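Local atomic coordinates of capsular polysaccharide biosynthesis protein (Burkholderia pseudomallei, PDB entry 4BQN), a protein that binds coenzyme A and probably acts as an acetyltransferase in the biosynthesis of capsular polysaccharide. Residues A[98-103]-A[184-189]; A[195-200]-A[230-235]. The protein carries 1 engineered substitution. All blocks are in the same frame, centred on the assembly; numbering follows the deposited sequence. Where two conformers were deposited one is given.

Overall arrangement
Contacts 1 and 2 follow one another along the chain, their centres about 13 Å apart, and both reach the bound coenzyme A, at different ends of it. Contact 1 brings His99 and Glu101 to the adenine; contact 2 carries Asn200 to the thiol-bearing arm, and its Leu234 side chain lies about 4 Å from that of Cys14, the residue found covalently linked to CoA. Residues 98-103 and 195-200 also meet directly: Trp100 N is 2.8 Å from Met199 O and Tyr103 OH 2.9 Å from Leu195 N, both probable hydrogen bonds. Packing adds Trp100 CB against Phe196 CE1 at 3.4 Å.

Contact 1 of 2, residues A[98-103]-A[184-189]; sequences MHWEGY and DFILAN. With COA (coenzyme A), chain C.
Ile186 sets its CG2 methyl over one face of the Trp100 indole, 3.5 Å from the centroid of the six-membered ring and only 11° off its normal, a well-centred CH-pi contact. From CG2 the six atoms of that ring, Trp100 CD2 and CE3 nearest and CZ2 and CH2 farthest, lie between 3.5 and 4.0 Å, so the methyl is above the ring and not at its rim. Leu187 adds a looser touch at the indole edge, its CD1 lying 4.2 Å from Trp100 CH2. The indole reaches the helix because Trp100 directs its side chain that way with CG anti to the backbone N (chi1 -176°).

His99, in the same extended piece of chain, points away from the helix, and the adenine of coenzyme A lies over one face of its imidazole, with His99 CD2 3.3 Å from C6A of the cofactor. Glu101 fixes the rotation of that ring: His99 NE2 donates to OE2 of Glu101 over 2.8 Å, nearly straight at 173° and in the imidazole plane, using the anti lone pair of the carboxylate oxygen. Farther out, Arg299 forms a salt bridge with the other oxygen of Glu101, while Cys160 and Val161 of helix 153-167 also pack on Trp100. A loop following strand 91-94 of the parallel sheet thus joins an apolar seat on helix 183-189 to the adenine end of the CoA pocket.

Contact 2 of 2, residues A[195-200]-A[230-235]; sequences LFYTMN and NLDPLD. With COA (coenzyme A), chain C.
Tyr197 makes the contact, reaching Asp232 with its phenol, whose OH donates to OD2 over 2.6 Å on the syn lone pair of that oxygen. The carboxylate meets the ring at its edge, the two planes 41° apart, and OD1 of Asp232 comes within 3.3 Å of Tyr197 CE2. With CG anti to its carbonyl carbon (chi1 -72°), the ring also runs along the type I turn from Asp232 to Asp235: its CD2 lies 3.4 Å from Leu234 O and its CE2 3.7 Å from Asp235 CB. OD1 of Asp235 is hydrogen-bonded to Tyr264 OH.

Next comes Thr198, whose OG1 accepts from Asn200 N at 3.3 Å and 145°, closing an ST turn. Asn200 then presents its amide to the pantetheine arm, CG 3.5 Å from C2P of coenzyme A, the carbon that carries the sulfur, while its OD1 is hydrogen-bonded to Tyr120 OH.

Leu234 packs on Gln15 and Ala18 of helix 15-24 and on His201 and Pro202 of strand 201-202, and Pro233 rests on Ala18, so the turn lies against that helix while Leu234 bridges helix and strand.

Contact 1 of 2, residues A[98-103]-A[184-189]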
ATOM      1  N   MET A  98       2.860   1.905   4.155  0.75  9.71           N
ATOM      2  CA  MET A  98       3.546   0.787   3.534  0.75  9.31           C
ATOM      3  C   MET A  98       3.170   0.696   2.051  0.75  8.52           C
ATOM      4  O   MET A  98       2.035   0.373   1.708  0.75 11.04           O
ATOM      5  CB  MET A  98       3.194  -0.505   4.275  0.75  9.35           C
ATOM      6  CG  MET A  98       3.664  -0.495   5.710  0.75 10.93           C
ATOM      7  SD  MET A  98       2.977  -1.819   6.721  0.75 11.21           S
ATOM      8  CE  MET A  98       1.389  -1.101   7.163  0.75 14.01           C
ATOM      9  N   HIS A  99       4.139   0.947   1.179  1.00  9.77           N
ATOM     10  CA  HIS A  99       3.953   0.916  -0.264  1.00  9.37           C
ATOM     11  C   HIS A  99       5.186   0.228  -0.832  1.00  9.19           C
ATOM     12  O   HIS A  99       6.319   0.545  -0.443  1.00 10.65           O
ATOM     13  CB  HIS A  99       3.761   2.341  -0.784  1.00 10.87           C
ATOM     14  CG  HIS A  99       3.634   2.461  -2.268  1.00 10.54           C
ATOM     15  ND1 HIS A  99       2.489   2.928  -2.883  1.00 10.84           N
ATOM     16  CD2 HIS A  99       4.528   2.229  -3.261  1.00 10.70           C
ATOM     17  CE1 HIS A  99       2.687   2.977  -4.188  1.00 11.63           C
ATOM     18  NE2 HIS A  99       3.914   2.551  -4.445  1.00 11.30           N
ATOM     19  N   TRP A 100       4.970  -0.734  -1.719  1.00  9.22           N
ATOM     20  CA  TRP A 100       6.067  -1.546  -2.237  1.00  9.56           C
ATOM     21  C   TRP A 100       5.658  -2.111  -3.580  1.00  8.46           C
ATOM     22  O   TRP A 100       4.728  -2.919  -3.648  1.00  9.53           O
ATOM     23  CB  TRP A 100       6.353  -2.687  -1.258  1.00 10.11           C
ATOM     24  CG  TRP A 100       7.514  -3.540  -1.614  1.00  9.52           C
ATOM     25  CD1 TRP A 100       7.497  -4.744  -2.280  1.00 11.24           C
ATOM     26  CD2 TRP A 100       8.883  -3.295  -1.258  1.00  9.85           C
ATOM     27  NE1 TRP A 100       8.781  -5.245  -2.378  1.00 10.74           N
ATOM     28  CE2 TRP A 100       9.649  -4.372  -1.770  1.00 10.72           C
ATOM     29  CE3 TRP A 100       9.543  -2.262  -0.569  1.00 10.28           C
ATOM     30  CZ2 TRP A 100      11.030  -4.456  -1.592  1.00 12.22           C
ATOM     31  CZ3 TRP A 100      10.915  -2.345  -0.391  1.00 13.13           C
ATOM     32  CH2 TRP A 100      11.647  -3.428  -0.915  1.00 13.97           C
ATOM     33  N   GLU A 101       6.356  -1.706  -4.640  1.00  9.01           N
ATOM     34  CA  GLU A 101       6.031  -2.122  -6.018  1.00  8.36           C
ATOM     35  C   GLU A 101       6.829  -3.350  -6.461  1.00  9.46           C
ATOM     36  O   GLU A 101       6.729  -3.772  -7.602  1.00 10.73           O
ATOM     37  CB  GLU A 101       6.230  -0.948  -6.990  1.00  9.17           C
ATOM     38  CG  GLU A 101       5.277   0.184  -6.678  1.00 10.32           C
ATOM     39  CD  GLU A 101       5.553   1.432  -7.467  1.00 11.29           C
ATOM     40  OE1 GLU A 101       6.122   1.328  -8.571  1.00 11.92           O
ATOM     41  OE2 GLU A 101       5.197   2.510  -6.962  1.00 12.11           O
ATOM     42  N   GLY A 102       7.617  -3.933  -5.559  1.00  9.16           N
ATOM     43  CA  GLY A 102       8.558  -4.955  -5.979  1.00  9.56           C
ATOM     44  C   GLY A 102       7.944  -6.237  -6.499  1.00  9.22           C
ATOM     45  O   GLY A 102       8.555  -6.911  -7.314  1.00 12.86           O
ATOM     46  N   TYR A 103       6.735  -6.590  -6.072  1.00  9.24           N
ATOM     47  CA  TYR A 103       6.108  -7.790  -6.640  1.00  9.29           C
ATOM     48  C   TYR A 103       5.476  -7.531  -7.996  1.00  9.20           C
ATOM     49  O   TYR A 103       5.426  -8.432  -8.846  1.00  9.99           O
ATOM     50  CB  TYR A 103       5.031  -8.341  -5.720  1.00 10.01           C
ATOM     51  CG  TYR A 103       5.556  -8.738  -4.372  1.00  9.15           C
ATOM     52  CD1 TYR A 103       6.311  -9.898  -4.207  1.00 11.31           C
ATOM     53  CD2 TYR A 103       5.267  -7.971  -3.239  1.00 10.41           C
ATOM     54  CE1 TYR A 103       6.800 -10.263  -2.954  1.00 11.80           C
ATOM     55  CE2 TYR A 103       5.748  -8.324  -1.991  1.00 10.72           C
ATOM     56  CZ  TYR A 103       6.493  -9.475  -1.849  1.00  9.55           C
ATOM     57  OH  TYR A 103       6.940  -9.808  -0.599  1.00 11.71           O
ATOM     58  N   ASP A 184      13.443  -2.479   6.841  1.00 12.57           N
ATOM     59  CA  ASP A 184      14.465  -3.531   6.784  1.00 14.32           C
ATOM     60  C   ASP A 184      13.813  -4.904   6.692  1.00 12.90           C
ATOM     61  O   ASP A 184      14.288  -5.776   5.967  1.00 13.86           O
ATOM     62  CB  ASP A 184      15.390  -3.458   8.014  1.00 15.62           C
ATOM     63  CG  ASP A 184      16.138  -2.137   8.116  1.00 20.43           C
ATOM     64  OD1 ASP A 184      16.530  -1.577   7.069  1.00 24.58           O
ATOM     65  OD2 ASP A 184      16.341  -1.655   9.253  1.00 22.44           O
ATOM     66  N   PHE A 185      12.715  -5.078   7.416  1.00 12.90           N
ATOM     67  CA  PHE A 185      11.946  -6.306   7.359  1.00 11.54           C
ATOM     68  C   PHE A 185      11.438  -6.583   5.944  1.00 11.43           C
ATOM     69  O   PHE A 185      11.556  -7.693   5.436  1.00 12.22           O
ATOM     70  CB  PHE A 185      10.769  -6.242   8.348  1.00 12.44           C
ATOM     71  CG  PHE A 185       9.912  -7.465   8.334  1.00 11.66           C
ATOM     72  CD1 PHE A 185      10.297  -8.609   9.026  1.00 13.75           C
ATOM     73  CD2 PHE A 185       8.736  -7.498   7.573  1.00 13.24           C
ATOM     74  CE1 PHE A 185       9.511  -9.749   9.000  1.00 14.94           C
ATOM     75  CE2 PHE A 185       7.947  -8.641   7.536  1.00 14.73           C
ATOM     76  CZ  PHE A 185       8.341  -9.766   8.248  1.00 14.38           C
ATOM     77  N   ILE A 186      10.866  -5.569   5.307  1.00 11.46           N
ATOM     78  CA  ILE A 186      10.334  -5.769   3.957  1.00 11.23           C
ATOM     79  C   ILE A 186      11.437  -6.226   2.987  1.00 11.57           C
ATOM     80  O   ILE A 186      11.284  -7.231   2.295  1.00 12.63           O
ATOM     81  CB  ILE A 186       9.605  -4.522   3.418  1.00 12.11           C
ATOM     82  CG1 ILE A 186       8.345  -4.241   4.262  1.00 11.79           C
ATOM     83  CG2 ILE A 186       9.233  -4.722   1.949  1.00 12.66           C
ATOM     84  CD1 ILE A 186       7.728  -2.871   4.027  1.00 11.63           C
ATOM     85  N   LEU A 187      12.546  -5.495   2.944  1.00 12.05           N
ATOM     86  CA  LEU A 187      13.586  -5.837   1.987  1.00 12.23           C
ATOM     87  C   LEU A 187      14.113  -7.240   2.256  1.00 13.57           C
ATOM     88  O   LEU A 187      14.342  -8.008   1.322  1.00 14.61           O
ATOM     89  CB  LEU A 187      14.713  -4.816   2.013  1.00 13.60           C
ATOM     90  CG  LEU A 187      15.882  -5.103   1.054  1.00 16.43           C
ATOM     91  CD1 LEU A 187      15.448  -5.064  -0.410  1.00 18.32           C
ATOM     92  CD2 LEU A 187      17.062  -4.173   1.314  1.00 19.75           C
ATOM     93  N   ALA A 188      14.322  -7.562   3.531  1.00 13.09           N
ATOM     94  CA  ALA A 188      14.943  -8.831   3.884  1.00 12.24           C
ATOM     95  C   ALA A 188      14.033 -10.024   3.632  1.00 13.70           C
ATOM     96  O   ALA A 188      14.519 -11.122   3.396  1.00 17.10           O
ATOM     97  CB  ALA A 188      15.417  -8.811   5.330  1.00 16.06           C
ATOM     98  N   ASN A 189      12.717  -9.809   3.660  1.00 13.06           N
ATOM     99  CA  ASN A 189      11.779 -10.923   3.578  1.00 12.94           C
ATOM    100  C   ASN A 189      10.960 -11.009   2.300  1.00 11.83           C
ATOM    101  O   ASN A 189      10.267 -11.998   2.107  1.00 12.96           O
ATOM    102  CB  ASN A 189      10.817 -10.883   4.766  1.00 12.37           C
ATOM    103  CG  ASN A 189      11.496 -11.212   6.061  1.00 13.11           C
ATOM    104  OD1 ASN A 189      11.574 -12.383   6.444  1.00 16.57           O
ATOM    105  ND2 ASN A 189      12.021 -10.193   6.731  1.00 13.32           N
TER
HETATM  106  N1A COA C 320       6.805   4.560  -3.416  0.88 11.01           N
HETATM  107  C2A COA C 320       6.203   5.117  -4.497  0.88 11.40           C
HETATM  108  N3A COA C 320       5.073   5.838  -4.404  0.88 11.17           N
HETATM  109  C4A COA C 320       4.521   6.057  -3.189  0.88 11.15           C
HETATM  110  C5A COA C 320       5.124   5.495  -1.986  0.88 10.57           C
HETATM  111  C6A COA C 320       6.337   4.707  -2.161  0.88 10.19           C
HETATM  112  N6A COA C 320       6.940   4.151  -1.090  0.88 11.13           N
HETATM  113  N7A COA C 320       4.370   5.858  -0.923  0.88 12.43           N
HETATM  114  C8A COA C 320       3.357   6.616  -1.413  0.88 11.16           C
HETATM  115  N9A COA C 320       3.440   6.706  -2.760  0.88 11.19           N
HETATM  116  C1B COA C 320       2.580   7.467  -3.675  0.88 12.15           C
HETATM  117  C2B COA C 320       1.114   7.544  -3.288  0.88 13.86           C
HETATM  118  O2B COA C 320       0.405   6.411  -3.793  0.88 13.58           O
HETATM  119  C3B COA C 320       0.733   8.851  -3.965  0.88 13.79           C
HETATM  120  O3B COA C 320       0.597   8.569  -5.371  0.88 14.72           O
HETATM  121  P3B COA C 320      -0.067   9.612  -6.399  0.44 16.82           P
HETATM  122  O7A COA C 320      -0.152   8.824  -7.682  0.44 21.14           O
HETATM  123  O8A COA C 320      -1.413   9.923  -5.801  0.44 16.50           O
HETATM  124  O9A COA C 320       0.862  10.801  -6.461  0.44 17.89           O
HETATM  125  C4B COA C 320       1.974   9.719  -3.764  0.88 12.45           C
HETATM  126  O4B COA C 320       3.062   8.811  -3.585  0.88 12.21           O
HETATM  127  C5B COA C 320       1.888  10.672  -2.571  0.88 13.86           C
HETATM  128  O5B COA C 320       1.606   9.883  -1.422  0.88 13.60           O
HETATM  129  P1A COA C 320       2.378  10.081  -0.049  0.88 14.06           P
HETATM  130  O1A COA C 320       1.915   8.974   0.852  0.88 13.79           O
HETATM  131  O2A COA C 320       3.854  10.216  -0.279  0.88 14.79           O
HETATM  132  O3A COA C 320       1.909  11.495   0.533  0.88 15.21           O
HETATM  133  P2A COA C 320       0.495  12.157   0.933  0.88 14.17           P
HETATM  134  O4A COA C 320       0.255  13.302  -0.018  0.88 17.02           O
HETATM  135  O5A COA C 320       0.606  12.474   2.399  0.88 15.04           O
HETATM  136  O6A COA C 320      -0.626  11.055   0.681  0.88 13.66           O
HETATM  137  CBP COA C 320      -2.001   9.101   0.885  0.88 15.21           C
HETATM  138  CCP COA C 320      -1.005  10.012   1.600  0.88 15.05           C
HETATM  139  CDP COA C 320      -2.437   7.969   1.806  0.88 18.35           C
HETATM  140  CEP COA C 320      -3.243   9.919   0.573  0.88 19.76           C
HETATM  141  CAP COA C 320      -1.318   8.567  -0.401  0.88 13.61           C
HETATM  142  OAP COA C 320      -0.284   7.644  -0.053  0.88 12.62           O
HETATM  143  C9P COA C 320      -2.199   7.915  -1.456  0.88 19.90           C
HETATM  144  O9P COA C 320      -2.783   8.602  -2.284  0.88 22.45           O
HETATM  145  N8P COA C 320      -2.265   6.580  -1.491  0.88 18.41           N
HETATM  146  C7P COA C 320      -3.030   5.867  -2.506  0.88 22.56           C
HETATM  147  C6P COA C 320      -4.535   5.891  -2.312  0.88 26.53           C
HETATM  148  C5P COA C 320      -4.852   5.226  -0.999  0.88 32.56           C
HETATM  149  O5P COA C 320      -4.920   5.870   0.037  0.88 26.92           O
HETATM  150  N4P COA C 320      -5.043   3.922  -1.061  0.88 38.10           N
HETATM  151  C3P COA C 320      -5.348   3.149   0.110  0.88 35.62           C
HETATM  152  C2P COA C 320      -4.319   2.055   0.277  0.88 27.88           C
HETATM  153  S1P COA C 320      -4.348   1.543   1.949  0.88 26.50           S

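Contact 2 of 2, residues A[195-200]-A[230-235]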
ATOM      1  N   LEU A 195       4.531 -10.306   1.028  1.00 10.65           N
ATOM      2  CA  LEU A 195       4.273  -9.263   2.020  1.00 10.14           C
ATOM      3  C   LEU A 195       3.221  -8.237   1.589  1.00  9.49           C
ATOM      4  O   LEU A 195       2.705  -7.493   2.422  1.00 10.50           O
ATOM      5  CB  LEU A 195       5.572  -8.540   2.376  1.00 10.32           C
ATOM      6  CG  LEU A 195       6.656  -9.397   3.056  1.00 10.88           C
ATOM      7  CD1 LEU A 195       7.872  -8.533   3.367  1.00 13.15           C
ATOM      8  CD2 LEU A 195       6.120 -10.091   4.307  1.00 12.61           C
ATOM      9  N   PHE A 196       2.909  -8.212   0.297  1.00  9.47           N
ATOM     10  CA  PHE A 196       1.924  -7.280  -0.276  1.00  9.19           C
ATOM     11  C   PHE A 196       1.068  -8.020  -1.282  1.00  9.97           C
ATOM     12  O   PHE A 196       1.613  -8.750  -2.117  1.00 10.77           O
ATOM     13  CB  PHE A 196       2.584  -6.096  -0.987  1.00  9.31           C
ATOM     14  CG  PHE A 196       3.231  -5.104  -0.055  1.00  9.59           C
ATOM     15  CD1 PHE A 196       4.494  -5.329   0.489  1.00  9.63           C
ATOM     16  CD2 PHE A 196       2.576  -3.918   0.265  1.00  9.83           C
ATOM     17  CE1 PHE A 196       5.089  -4.396   1.333  1.00 10.81           C
ATOM     18  CE2 PHE A 196       3.177  -2.972   1.105  1.00 10.20           C
ATOM     19  CZ  PHE A 196       4.424  -3.225   1.648  1.00 10.33           C
ATOM     20  N   TYR A 197      -0.250  -7.790  -1.231  1.00  9.57           N
ATOM     21  CA  TYR A 197      -1.182  -8.242  -2.273  1.00  9.77           C
ATOM     22  C   TYR A 197      -1.286  -7.227  -3.432  1.00  9.30           C
ATOM     23  O   TYR A 197      -1.545  -7.603  -4.589  1.00 10.95           O
ATOM     24  CB  TYR A 197      -2.569  -8.410  -1.669  1.00  9.91           C
ATOM     25  CG  TYR A 197      -2.721  -9.592  -0.753  1.00 10.58           C
ATOM     26  CD1 TYR A 197      -2.372 -10.879  -1.167  1.00 10.88           C
ATOM     27  CD2 TYR A 197      -3.266  -9.428   0.526  1.00 11.50           C
ATOM     28  CE1 TYR A 197      -2.535 -11.973  -0.328  1.00 11.84           C
ATOM     29  CE2 TYR A 197      -3.445 -10.524   1.376  1.00 11.87           C
ATOM     30  CZ  TYR A 197      -3.081 -11.798   0.945  1.00 11.78           C
ATOM     31  OH  TYR A 197      -3.242 -12.902   1.752  1.00 14.38           O
ATOM     32  N   THR A 198      -1.145  -5.944  -3.106  1.00  9.36           N
ATOM     33  CA  THR A 198      -1.014  -4.864  -4.080  1.00  8.53           C
ATOM     34  C   THR A 198       0.026  -3.928  -3.496  1.00  8.09           C
ATOM     35  O   THR A 198       0.413  -4.083  -2.308  1.00  9.57           O
ATOM     36  CB  THR A 198      -2.296  -4.047  -4.267  1.00  9.70           C
ATOM     37  OG1 THR A 198      -2.456  -3.221  -3.107  1.00 10.13           O
ATOM     38  CG2 THR A 198      -3.532  -4.952  -4.424  1.00 11.09           C
ATOM     39  N   MET A 199       0.498  -2.963  -4.286  1.00  9.06           N
ATOM     40  CA  MET A 199       1.547  -2.056  -3.831  0.70  9.11           C
ATOM     41  C   MET A 199       1.268  -1.430  -2.474  1.00  8.77           C
ATOM     42  O   MET A 199       2.194  -1.071  -1.754  1.00  9.79           O
ATOM     43  CB  MET A 199       1.786  -0.958  -4.862  0.70  9.78           C
ATOM     44  CG  MET A 199       0.602  -0.050  -5.131  0.70 11.49           C
ATOM     45  SD  MET A 199       0.984   0.976  -6.563  0.70 11.57           S
ATOM     46  CE  MET A 199      -0.348   2.164  -6.484  0.70 14.13           C
ATOM     47  N   ASN A 200      -0.013  -1.239  -2.141  1.00  9.37           N
ATOM     48  CA  ASN A 200      -0.338  -0.568  -0.869  1.00  9.38           C
ATOM     49  C   ASN A 200      -1.298  -1.366   0.020  1.00  8.74           C
ATOM     50  O   ASN A 200      -1.885  -0.828   0.964  1.00 10.00           O
ATOM     51  CB  ASN A 200      -0.813   0.872  -1.130  1.00  9.80           C
ATOM     52  CG  ASN A 200      -1.975   0.915  -2.101  1.00 11.12           C
ATOM     53  OD1 ASN A 200      -2.733  -0.045  -2.177  1.00 11.83           O
ATOM     54  ND2 ASN A 200      -2.089   1.994  -2.871  1.00 14.35           N
ATOM     55  N   ASN A 230      -5.597 -15.621  11.710  1.00 20.71           N
ATOM     56  CA  ASN A 230      -6.581 -15.696  10.628  1.00 23.19           C
ATOM     57  C   ASN A 230      -6.949 -14.350  10.021  1.00 17.65           C
ATOM     58  O   ASN A 230      -7.575 -14.294   8.963  1.00 23.49           O
ATOM     59  CB  ASN A 230      -7.846 -16.418  11.096  1.00 28.02           C
ATOM     60  CG  ASN A 230      -7.579 -17.842  11.536  1.00 38.88           C
ATOM     61  OD1 ASN A 230      -6.920 -18.611  10.832  1.00 49.46           O
ATOM     62  ND2 ASN A 230      -8.092 -18.202  12.707  1.00 57.47           N
ATOM     63  N   LEU A 231      -6.557 -13.261  10.681  1.00 16.98           N
ATOM     64  CA  LEU A 231      -6.899 -11.936  10.185  1.00 15.49           C
ATOM     65  C   LEU A 231      -6.039 -11.578   8.980  1.00 13.67           C
ATOM     66  O   LEU A 231      -4.824 -11.706   9.025  1.00 18.82           O
ATOM     67  CB  LEU A 231      -6.688 -10.897  11.285  1.00 17.70           C
ATOM     68  CG  LEU A 231      -7.682 -10.805  12.436  1.00 20.00           C
ATOM     69  CD1 LEU A 231      -7.289  -9.600  13.272  1.00 30.33           C
ATOM     70  CD2 LEU A 231      -9.113 -10.676  11.937  1.00 29.88           C
ATOM     71  N   ASP A 232      -6.674 -11.126   7.908  1.00 13.69           N
ATOM     72  CA  ASP A 232      -5.958 -10.729   6.689  1.00 14.09           C
ATOM     73  C   ASP A 232      -6.774  -9.576   6.100  1.00 12.39           C
ATOM     74  O   ASP A 232      -7.512  -9.753   5.108  1.00 13.98           O
ATOM     75  CB  ASP A 232      -5.859 -11.929   5.744  1.00 15.11           C
ATOM     76  CG  ASP A 232      -4.816 -11.761   4.660  1.00 13.91           C
ATOM     77  OD1 ASP A 232      -4.072 -10.762   4.643  1.00 12.80           O
ATOM     78  OD2 ASP A 232      -4.741 -12.660   3.802  1.00 17.19           O
ATOM     79  N   PRO A 233      -6.679  -8.389   6.736  1.00 12.16           N
ATOM     80  CA  PRO A 233      -7.710  -7.370   6.494  1.00 13.50           C
ATOM     81  C   PRO A 233      -7.688  -6.704   5.125  1.00 12.76           C
ATOM     82  O   PRO A 233      -8.705  -6.151   4.725  1.00 16.55           O
ATOM     83  CB  PRO A 233      -7.454  -6.312   7.583  1.00 15.35           C
ATOM     84  CG  PRO A 233      -6.556  -6.941   8.569  1.00 25.20           C
ATOM     85  CD  PRO A 233      -5.801  -8.035   7.871  1.00 15.83           C
ATOM     86  N   LEU A 234      -6.565  -6.772   4.414  1.00 11.31           N
ATOM     87  CA  LEU A 234      -6.434  -6.087   3.126  1.00 11.30           C
ATOM     88  C   LEU A 234      -6.290  -7.079   1.975  1.00 10.37           C
ATOM     89  O   LEU A 234      -5.470  -6.891   1.080  1.00 12.45           O
ATOM     90  CB  LEU A 234      -5.266  -5.099   3.170  1.00 11.18           C
ATOM     91  CG  LEU A 234      -5.447  -3.994   4.211  1.00 12.85           C
ATOM     92  CD1 LEU A 234      -4.187  -3.163   4.287  1.00 14.56           C
ATOM     93  CD2 LEU A 234      -6.629  -3.096   3.894  1.00 18.42           C
ATOM     94  N   ASP A 235      -7.109  -8.126   2.001  1.00 12.58           N
ATOM     95  CA  ASP A 235      -7.008  -9.212   1.025  1.00 13.02           C
ATOM     96  C   ASP A 235      -8.016  -9.127  -0.127  1.00 12.74           C
ATOM     97  O   ASP A 235      -8.145 -10.080  -0.898  1.00 14.76           O
ATOM     98  CB  ASP A 235      -7.148 -10.571   1.726  1.00 13.08           C
ATOM     99  CG  ASP A 235      -8.551 -10.827   2.235  1.00 15.00           C
ATOM    100  OD1 ASP A 235      -9.285  -9.863   2.529  1.00 15.04           O
ATOM    101  OD2 ASP A 235      -8.920 -12.012   2.360  1.00 20.86           O
TER
HETATM  102  N1A COA C 320       6.805   4.560  -3.416  0.88 11.01           N
HETATM  103  C2A COA C 320       6.203   5.117  -4.497  0.88 11.40           C
HETATM  104  N3A COA C 320       5.073   5.838  -4.404  0.88 11.17           N
HETATM  105  C4A COA C 320       4.521   6.057  -3.189  0.88 11.15           C
HETATM  106  C5A COA C 320       5.124   5.495  -1.986  0.88 10.57           C
HETATM  107  C6A COA C 320       6.337   4.707  -2.161  0.88 10.19           C
HETATM  108  N6A COA C 320       6.940   4.151  -1.090  0.88 11.13           N
HETATM  109  N7A COA C 320       4.370   5.858  -0.923  0.88 12.43           N
HETATM  110  C8A COA C 320       3.357   6.616  -1.413  0.88 11.16           C
HETATM  111  N9A COA C 320       3.440   6.706  -2.760  0.88 11.19           N
HETATM  112  C1B COA C 320       2.580   7.467  -3.675  0.88 12.15           C
HETATM  113  C2B COA C 320       1.114   7.544  -3.288  0.88 13.86           C
HETATM  114  O2B COA C 320       0.405   6.411  -3.793  0.88 13.58           O
HETATM  115  C3B COA C 320       0.733   8.851  -3.965  0.88 13.79           C
HETATM  116  O3B COA C 320       0.597   8.569  -5.371  0.88 14.72           O
HETATM  117  P3B COA C 320      -0.067   9.612  -6.399  0.44 16.82           P
HETATM  118  O7A COA C 320      -0.152   8.824  -7.682  0.44 21.14           O
HETATM  119  O8A COA C 320      -1.413   9.923  -5.801  0.44 16.50           O
HETATM  120  O9A COA C 320       0.862  10.801  -6.461  0.44 17.89           O
HETATM  121  C4B COA C 320       1.974   9.719  -3.764  0.88 12.45           C
HETATM  122  O4B COA C 320       3.062   8.811  -3.585  0.88 12.21           O
HETATM  123  C5B COA C 320       1.888  10.672  -2.571  0.88 13.86           C
HETATM  124  O5B COA C 320       1.606   9.883  -1.422  0.88 13.60           O
HETATM  125  P1A COA C 320       2.378  10.081  -0.049  0.88 14.06           P
HETATM  126  O1A COA C 320       1.915   8.974   0.852  0.88 13.79           O
HETATM  127  O2A COA C 320       3.854  10.216  -0.279  0.88 14.79           O
HETATM  128  O3A COA C 320       1.909  11.495   0.533  0.88 15.21           O
HETATM  129  P2A COA C 320       0.495  12.157   0.933  0.88 14.17           P
HETATM  130  O4A COA C 320       0.255  13.302  -0.018  0.88 17.02           O
HETATM  131  O5A COA C 320       0.606  12.474   2.399  0.88 15.04           O
HETATM  132  O6A COA C 320      -0.626  11.055   0.681  0.88 13.66           O
HETATM  133  CBP COA C 320      -2.001   9.101   0.885  0.88 15.21           C
HETATM  134  CCP COA C 320      -1.005  10.012   1.600  0.88 15.05           C
HETATM  135  CDP COA C 320      -2.437   7.969   1.806  0.88 18.35           C
HETATM  136  CEP COA C 320      -3.243   9.919   0.573  0.88 19.76           C
HETATM  137  CAP COA C 320      -1.318   8.567  -0.401  0.88 13.61           C
HETATM  138  OAP COA C 320      -0.284   7.644  -0.053  0.88 12.62           O
HETATM  139  C9P COA C 320      -2.199   7.915  -1.456  0.88 19.90           C
HETATM  140  O9P COA C 320      -2.783   8.602  -2.284  0.88 22.45           O
HETATM  141  N8P COA C 320      -2.265   6.580  -1.491  0.88 18.41           N
HETATM  142  C7P COA C 320      -3.030   5.867  -2.506  0.88 22.56           C
HETATM  143  C6P COA C 320      -4.535   5.891  -2.312  0.88 26.53           C
HETATM  144  C5P COA C 320      -4.852   5.226  -0.999  0.88 32.56           C
HETATM  145  O5P COA C 320      -4.920   5.870   0.037  0.88 26.92           O
HETATM  146  N4P COA C 320      -5.043   3.922  -1.061  0.88 38.10           N
HETATM  147  C3P COA C 320      -5.348   3.149   0.110  0.88 35.62           C
HETATM  148  C2P COA C 320      -4.319   2.055   0.277  0.88 27.88           C
HETATM  149  S1P COA C 320      -4.348   1.543   1.949  0.88 26.50           S